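Local coordinates for protein telomere length regulator taz1 (Schizosaccharomyces pombe, PDB 4ZMI) that binds double-stranded telomeric DNA and regulates telomere length and function in fission yeast, here represented by its helical domain, at residues A[65-78]-A[95-109]. Residues are numbered along the deposited sequence; the frame is centred on the assembly and turned at random.
Sequences LTTKYGLEFRTIFF and EKPLKSIQFFTGLID
With OG1 of Thr-75 pointing away from its own backbone N, trans about the CA-CB bond, and the hydroxyl of Thr-105 set between backbone N and carbonyl carbon (chi1 59°), the two oxygens meet across the contact. Thr-75 OG1 donates to Thr-105 OG1 at 2.9 Å, and Thr-105 OG1 in turn donates to Gln-102 O at 2.6 Å, a carbonyl that also accepts the helical bond from Gly-106 N. This relay ties two buried hydroxyls to the backbone of helix 95-107. The methyl of Thr-105, the other branch at CB, lies 3.8 Å from Leu-65 CD2, which also packs on Ile-101 CG2. A valine in place of Thr-105 would probably leave the hydroxyl of Thr-75 without its acceptor and break the relay to the helix backbone.

One turn earlier, the extended side chain of Gln-102 passes Thr-75 OG1 with its CG and delivers NE2 to Ile-76 O at 3.2 Å, a bent bond (N-H...O 139°) whose donor lies tilted from the carbonyl plane. In this helical domain of Taz1, assigned by sequence to the TRF family, the chain that leaves helix 52-68 runs as a loop along helix 95-107 before helix 78-83 begins.

Phe-78, in the first turn of that helix, inserts as a knob among Glu-95, Leu-98, Lys-99 and Gln-102. Its ring has CZ 3.7 Å from Leu-98 CB and its edge toward the Gln-102 amide; Ile-76 CG2 sits over the rim of one face, and Lys-99 CE over the rim of the opposite one. Lys-99 NZ stands 4.7 Å from the ring centroid, only 9° off the normal, a cation-pi contact, while also bonding to Val-231 O near the C-terminus. Ile-76 CD1 reaches Leu-98 CD2 at 4.1 Å.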
loop_
_atom_site.group_PDB
_atom_site.type_symbol
_atom_site.label_atom_id
_atom_site.label_comp_id
_atom_site.label_asym_id
_atom_site.label_seq_id
_atom_site.Cartn_x
_atom_site.Cartn_y
_atom_site.Cartn_z
ATOM N N LEU A 65 -3.500 11.301 -10.703
ATOM C CA LEU A 65 -3.941 9.919 -10.558
ATOM C C LEU A 65 -5.094 9.825 -9.566
ATOM O O LEU A 65 -6.162 9.293 -9.866
ATOM C CB LEU A 65 -2.770 9.073 -10.066
ATOM C CG LEU A 65 -2.941 7.563 -9.956
ATOM C CD1 LEU A 65 -3.294 6.972 -11.293
ATOM C CD2 LEU A 65 -1.647 6.970 -9.457
ATOM N N THR A 66 -4.863 10.394 -8.392
ATOM C CA THR A 66 -5.799 10.353 -7.279
ATOM C C THR A 66 -7.106 11.092 -7.559
ATOM O O THR A 66 -8.183 10.564 -7.310
ATOM C CB THR A 66 -5.126 10.938 -6.040
ATOM O OG1 THR A 66 -4.257 9.947 -5.472
ATOM C CG2 THR A 66 -6.147 11.373 -5.014
ATOM N N THR A 67 -7.004 12.314 -8.067
ATOM C CA THR A 67 -8.178 13.146 -8.308
ATOM C C THR A 67 -8.930 12.713 -9.551
ATOM O O THR A 67 -10.152 12.577 -9.532
ATOM C CB THR A 67 -7.806 14.630 -8.451
ATOM O OG1 THR A 67 -7.248 15.100 -7.217
ATOM C CG2 THR A 67 -9.048 15.458 -8.779
ATOM N N LYS A 68 -8.197 12.496 -10.636
ATOM C CA LYS A 68 -8.836 12.150 -11.902
ATOM C C LYS A 68 -9.510 10.781 -11.841
ATOM O O LYS A 68 -10.640 10.636 -12.295
ATOM C CB LYS A 68 -7.843 12.206 -13.068
ATOM C CG LYS A 68 -8.456 11.859 -14.409
ATOM C CD LYS A 68 -7.494 12.124 -15.550
ATOM C CE LYS A 68 -8.162 11.855 -16.888
ATOM N NZ LYS A 68 -7.310 12.286 -18.028
ATOM N N TYR A 69 -8.830 9.787 -11.268
ATOM C CA TYR A 69 -9.347 8.424 -11.302
ATOM C C TYR A 69 -10.097 7.992 -10.050
ATOM O O TYR A 69 -10.484 6.835 -9.927
ATOM C CB TYR A 69 -8.260 7.441 -11.685
ATOM C CG TYR A 69 -7.605 7.853 -12.971
ATOM C CD1 TYR A 69 -6.318 8.366 -12.986
ATOM C CD2 TYR A 69 -8.294 7.775 -14.169
ATOM C CE1 TYR A 69 -5.727 8.759 -14.165
ATOM C CE2 TYR A 69 -7.711 8.164 -15.349
ATOM C CZ TYR A 69 -6.429 8.657 -15.341
ATOM O OH TYR A 69 -5.847 9.050 -16.519
ATOM N N GLY A 70 -10.343 8.938 -9.151
ATOM C CA GLY A 70 -11.261 8.702 -8.055
ATOM C C GLY A 70 -10.695 7.907 -6.886
ATOM O O GLY A 70 -11.450 7.425 -6.043
ATOM N N LEU A 71 -9.371 7.767 -6.833
ATOM C CA LEU A 71 -8.738 6.961 -5.783
ATOM C C LEU A 71 -8.710 7.705 -4.453
ATOM O O LEU A 71 -7.709 8.325 -4.109
ATOM C CB LEU A 71 -7.309 6.568 -6.174
ATOM C CG LEU A 71 -7.178 5.791 -7.488
ATOM C CD1 LEU A 71 -5.776 5.194 -7.584
ATOM C CD2 LEU A 71 -8.230 4.706 -7.603
ATOM N N GLU A 72 -9.792 7.589 -3.704
ATOM C CA GLU A 72 -9.993 8.314 -2.456
ATOM C C GLU A 72 -9.089 7.773 -1.354
ATOM O O GLU A 72 -8.729 8.514 -0.442
ATOM C CB GLU A 72 -11.442 8.138 -2.008
ATOM C CG GLU A 72 -11.862 8.968 -0.781
ATOM C CD GLU A 72 -13.242 8.554 -0.222
ATOM O OE1 GLU A 72 -13.914 7.678 -0.823
ATOM O OE2 GLU A 72 -13.649 9.099 0.832
ATOM N N PHE A 73 -8.777 6.477 -1.424
ATOM C CA PHE A 73 -7.885 5.832 -0.450
ATOM C C PHE A 73 -6.476 5.640 -1.002
ATOM O O PHE A 73 -5.729 4.769 -0.560
ATOM C CB PHE A 73 -8.519 4.548 0.120
ATOM C CG PHE A 73 -9.699 4.839 0.970
ATOM C CD1 PHE A 73 -10.955 4.994 0.402
ATOM C CD2 PHE A 73 -9.552 5.066 2.312
ATOM C CE1 PHE A 73 -12.037 5.334 1.173
ATOM C CE2 PHE A 73 -10.639 5.394 3.091
ATOM C CZ PHE A 73 -11.883 5.526 2.523
ATOM N N ARG A 74 -6.170 6.442 -2.023
ATOM C CA ARG A 74 -4.799 6.746 -2.440
ATOM C C ARG A 74 -4.167 5.720 -3.350
ATOM O O ARG A 74 -3.064 5.938 -3.860
ATOM C CB ARG A 74 -3.898 6.972 -1.221
ATOM C CG ARG A 74 -4.393 8.079 -0.321
ATOM C CD ARG A 74 -4.007 7.866 1.143
ATOM N NE ARG A 74 -3.135 8.942 1.573
ATOM C CZ ARG A 74 -1.820 8.825 1.657
ATOM N NH1 ARG A 74 -1.263 7.658 1.374
ATOM N NH2 ARG A 74 -1.076 9.858 2.036
ATOM N N THR A 75 -4.852 4.604 -3.549
ATOM C CA THR A 75 -4.265 3.519 -4.315
ATOM C C THR A 75 -5.385 2.582 -4.770
ATOM O O THR A 75 -6.567 2.863 -4.577
ATOM C CB THR A 75 -3.256 2.742 -3.450
ATOM O OG1 THR A 75 -2.643 1.714 -4.227
ATOM C CG2 THR A 75 -3.989 2.096 -2.314
ATOM N N ILE A 76 -4.994 1.474 -5.375
ATOM C CA ILE A 76 -5.926 0.544 -5.979
ATOM C C ILE A 76 -6.211 -0.615 -5.048
ATOM O O ILE A 76 -5.296 -1.157 -4.435
ATOM C CB ILE A 76 -5.311 -0.067 -7.230
ATOM C CG1 ILE A 76 -4.990 1.021 -8.254
ATOM C CG2 ILE A 76 -6.236 -1.136 -7.792
ATOM C CD1 ILE A 76 -6.206 1.778 -8.726
ATOM N N PHE A 77 -7.470 -1.024 -4.966
ATOM C CA PHE A 77 -7.843 -2.115 -4.088
ATOM C C PHE A 77 -8.342 -3.333 -4.812
ATOM O O PHE A 77 -9.493 -3.380 -5.268
ATOM C CB PHE A 77 -8.851 -1.625 -3.066
ATOM C CG PHE A 77 -8.251 -0.678 -2.096
ATOM C CD1 PHE A 77 -8.182 0.668 -2.385
ATOM C CD2 PHE A 77 -7.668 -1.154 -0.924
ATOM C CE1 PHE A 77 -7.601 1.547 -1.496
ATOM C CE2 PHE A 77 -7.083 -0.299 -0.022
ATOM C CZ PHE A 77 -7.034 1.070 -0.306
ATOM N N PHE A 78 -7.469 -4.332 -4.890
ATOM C CA PHE A 78 -7.790 -5.553 -5.601
ATOM C C PHE A 78 -8.885 -6.344 -4.908
ATOM O O PHE A 78 -9.702 -6.997 -5.567
ATOM C CB PHE A 78 -6.533 -6.381 -5.865
ATOM C CG PHE A 78 -5.603 -5.744 -6.862
ATOM C CD1 PHE A 78 -4.497 -5.036 -6.444
ATOM C CD2 PHE A 78 -5.867 -5.823 -8.220
ATOM C CE1 PHE A 78 -3.659 -4.430 -7.357
ATOM C CE2 PHE A 78 -5.031 -5.226 -9.134
ATOM C CZ PHE A 78 -3.925 -4.530 -8.707
ATOM N N GLU A 95 -5.181 -6.248 -15.099
ATOM C CA GLU A 95 -4.491 -6.480 -13.829
ATOM C C GLU A 95 -3.032 -6.041 -13.866
ATOM O O GLU A 95 -2.560 -5.375 -12.951
ATOM C CB GLU A 95 -4.604 -7.933 -13.382
ATOM C CG GLU A 95 -4.181 -8.135 -11.948
ATOM C CD GLU A 95 -4.093 -9.591 -11.558
ATOM O OE1 GLU A 95 -5.143 -10.214 -11.309
ATOM O OE2 GLU A 95 -2.966 -10.115 -11.494
ATOM N N LYS A 96 -2.335 -6.394 -14.940
ATOM C CA LYS A 96 -0.924 -6.037 -15.113
ATOM C C LYS A 96 -0.647 -4.537 -14.920
ATOM O O LYS A 96 0.185 -4.172 -14.101
ATOM C CB LYS A 96 -0.355 -6.535 -16.461
ATOM C CG LYS A 96 -1.041 -7.777 -17.072
ATOM C CD LYS A 96 -2.315 -7.420 -17.875
ATOM C CE LYS A 96 -2.859 -8.613 -18.664
ATOM N NZ LYS A 96 -2.195 -8.795 -19.990
ATOM N N PRO A 97 -1.335 -3.654 -15.662
ATOM C CA PRO A 97 -1.006 -2.242 -15.424
ATOM C C PRO A 97 -1.531 -1.712 -14.092
ATOM O O PRO A 97 -1.004 -0.716 -13.613
ATOM C CB PRO A 97 -1.710 -1.524 -16.579
ATOM C CG PRO A 97 -2.849 -2.392 -16.894
ATOM C CD PRO A 97 -2.314 -3.791 -16.752
ATOM N N LEU A 98 -2.554 -2.340 -13.516
ATOM C CA LEU A 98 -3.038 -1.902 -12.212
ATOM C C LEU A 98 -1.937 -2.108 -11.175
ATOM O O LEU A 98 -1.680 -1.230 -10.362
ATOM C CB LEU A 98 -4.323 -2.629 -11.811
ATOM C CG LEU A 98 -5.600 -2.075 -12.487
ATOM C CD1 LEU A 98 -6.772 -3.005 -12.300
ATOM C CD2 LEU A 98 -5.962 -0.672 -11.981
ATOM N N LYS A 99 -1.271 -3.255 -11.233
ATOM C CA LYS A 99 -0.167 -3.554 -10.313
ATOM C C LYS A 99 0.921 -2.501 -10.409
ATOM O O LYS A 99 1.516 -2.135 -9.401
ATOM C CB LYS A 99 0.440 -4.908 -10.617
ATOM C CG LYS A 99 -0.543 -6.045 -10.570
ATOM C CD LYS A 99 -0.618 -6.670 -9.196
ATOM C CE LYS A 99 -1.521 -7.889 -9.250
ATOM N NZ LYS A 99 -1.618 -8.575 -7.944
ATOM N N SER A 100 1.170 -2.005 -11.617
ATOM C CA SER A 100 2.171 -0.967 -11.805
ATOM C C SER A 100 1.770 0.327 -11.106
ATOM O O SER A 100 2.575 0.917 -10.392
ATOM C CB SER A 100 2.431 -0.703 -13.291
ATOM O OG SER A 100 3.031 -1.829 -13.914
ATOM N N ILE A 101 0.533 0.767 -11.309
ATOM C CA ILE A 101 0.051 1.999 -10.680
ATOM C C ILE A 101 0.145 1.900 -9.145
ATOM O O ILE A 101 0.590 2.829 -8.460
ATOM C CB ILE A 101 -1.415 2.294 -11.088
ATOM C CG1 ILE A 101 -1.525 2.457 -12.603
ATOM C CG2 ILE A 101 -1.931 3.542 -10.397
ATOM C CD1 ILE A 101 -2.781 1.847 -13.177
ATOM N N GLN A 102 -0.266 0.763 -8.609
ATOM C CA GLN A 102 -0.229 0.566 -7.168
ATOM C C GLN A 102 1.223 0.618 -6.632
ATOM O O GLN A 102 1.484 1.209 -5.580
ATOM C CB GLN A 102 -0.912 -0.754 -6.828
ATOM C CG GLN A 102 -0.918 -1.120 -5.368
ATOM C CD GLN A 102 -1.363 -2.546 -5.149
ATOM O OE1 GLN A 102 -0.653 -3.483 -5.505
ATOM N NE2 GLN A 102 -2.553 -2.721 -4.578
ATOM N N PHE A 103 2.148 0.014 -7.378
ATOM C CA PHE A 103 3.586 0.036 -7.062
ATOM C C PHE A 103 4.032 1.468 -6.842
ATOM O O PHE A 103 4.606 1.809 -5.802
ATOM C CB PHE A 103 4.386 -0.551 -8.228
ATOM C CG PHE A 103 5.702 -1.153 -7.836
ATOM C CD1 PHE A 103 5.927 -2.510 -8.010
ATOM C CD2 PHE A 103 6.715 -0.368 -7.310
ATOM C CE1 PHE A 103 7.136 -3.076 -7.651
ATOM C CE2 PHE A 103 7.925 -0.930 -6.947
ATOM C CZ PHE A 103 8.135 -2.289 -7.117
ATOM N N PHE A 104 3.743 2.311 -7.831
ATOM C CA PHE A 104 4.074 3.727 -7.746
ATOM C C PHE A 104 3.496 4.352 -6.490
ATOM O O PHE A 104 4.184 5.085 -5.791
ATOM C CB PHE A 104 3.588 4.502 -8.975
ATOM C CG PHE A 104 3.706 5.993 -8.825
ATOM C CD1 PHE A 104 4.914 6.625 -9.042
ATOM C CD2 PHE A 104 2.626 6.750 -8.426
ATOM C CE1 PHE A 104 5.034 7.989 -8.889
ATOM C CE2 PHE A 104 2.744 8.109 -8.261
ATOM C CZ PHE A 104 3.940 8.730 -8.499
ATOM N N THR A 105 2.228 4.062 -6.210
ATOM C CA THR A 105 1.577 4.664 -5.057
ATOM C C THR A 105 2.208 4.146 -3.764
ATOM O O THR A 105 2.301 4.873 -2.783
ATOM C CB THR A 105 0.052 4.464 -5.074
ATOM O OG1 THR A 105 -0.264 3.067 -5.094
ATOM C CG2 THR A 105 -0.536 5.127 -6.315
ATOM N N GLY A 106 2.652 2.893 -3.774
ATOM C CA GLY A 106 3.412 2.358 -2.661
ATOM C C GLY A 106 4.770 3.039 -2.468
ATOM O O GLY A 106 5.032 3.572 -1.392
ATOM N N LEU A 107 5.604 3.035 -3.515
ATOM C CA LEU A 107 6.988 3.546 -3.473
ATOM C C LEU A 107 7.098 4.970 -2.942
ATOM O O LEU A 107 7.898 5.235 -2.066
ATOM C CB LEU A 107 7.593 3.537 -4.869
ATOM C CG LEU A 107 8.841 2.755 -5.273
ATOM C CD1 LEU A 107 9.483 3.472 -6.484
ATOM C CD2 LEU A 107 9.829 2.566 -4.138
ATOM N N ILE A 108 6.301 5.889 -3.476
ATOM C CA ILE A 108 6.410 7.299 -3.089
ATOM C C ILE A 108 5.899 7.562 -1.679
ATOM O O ILE A 108 6.140 8.636 -1.118
ATOM C CB ILE A 108 5.625 8.242 -4.040
ATOM C CG1 ILE A 108 4.116 8.073 -3.875
ATOM C CG2 ILE A 108 6.004 8.021 -5.489
ATOM C CD1 ILE A 108 3.329 9.002 -4.752
ATOM N N ASP A 109 5.146 6.606 -1.135
ATOM C CA ASP A 109 4.625 6.702 0.224
ATOM C C ASP A 109 5.781 6.504 1.207
ATOM O O ASP A 109 5.662 6.837 2.385
ATOM C CB ASP A 109 3.509 5.664 0.458
ATOM C CG ASP A 109 2.725 5.906 1.745
ATOM O OD1 ASP A 109 2.541 7.075 2.130
ATOM O OD2 ASP A 109 2.280 4.917 2.371
#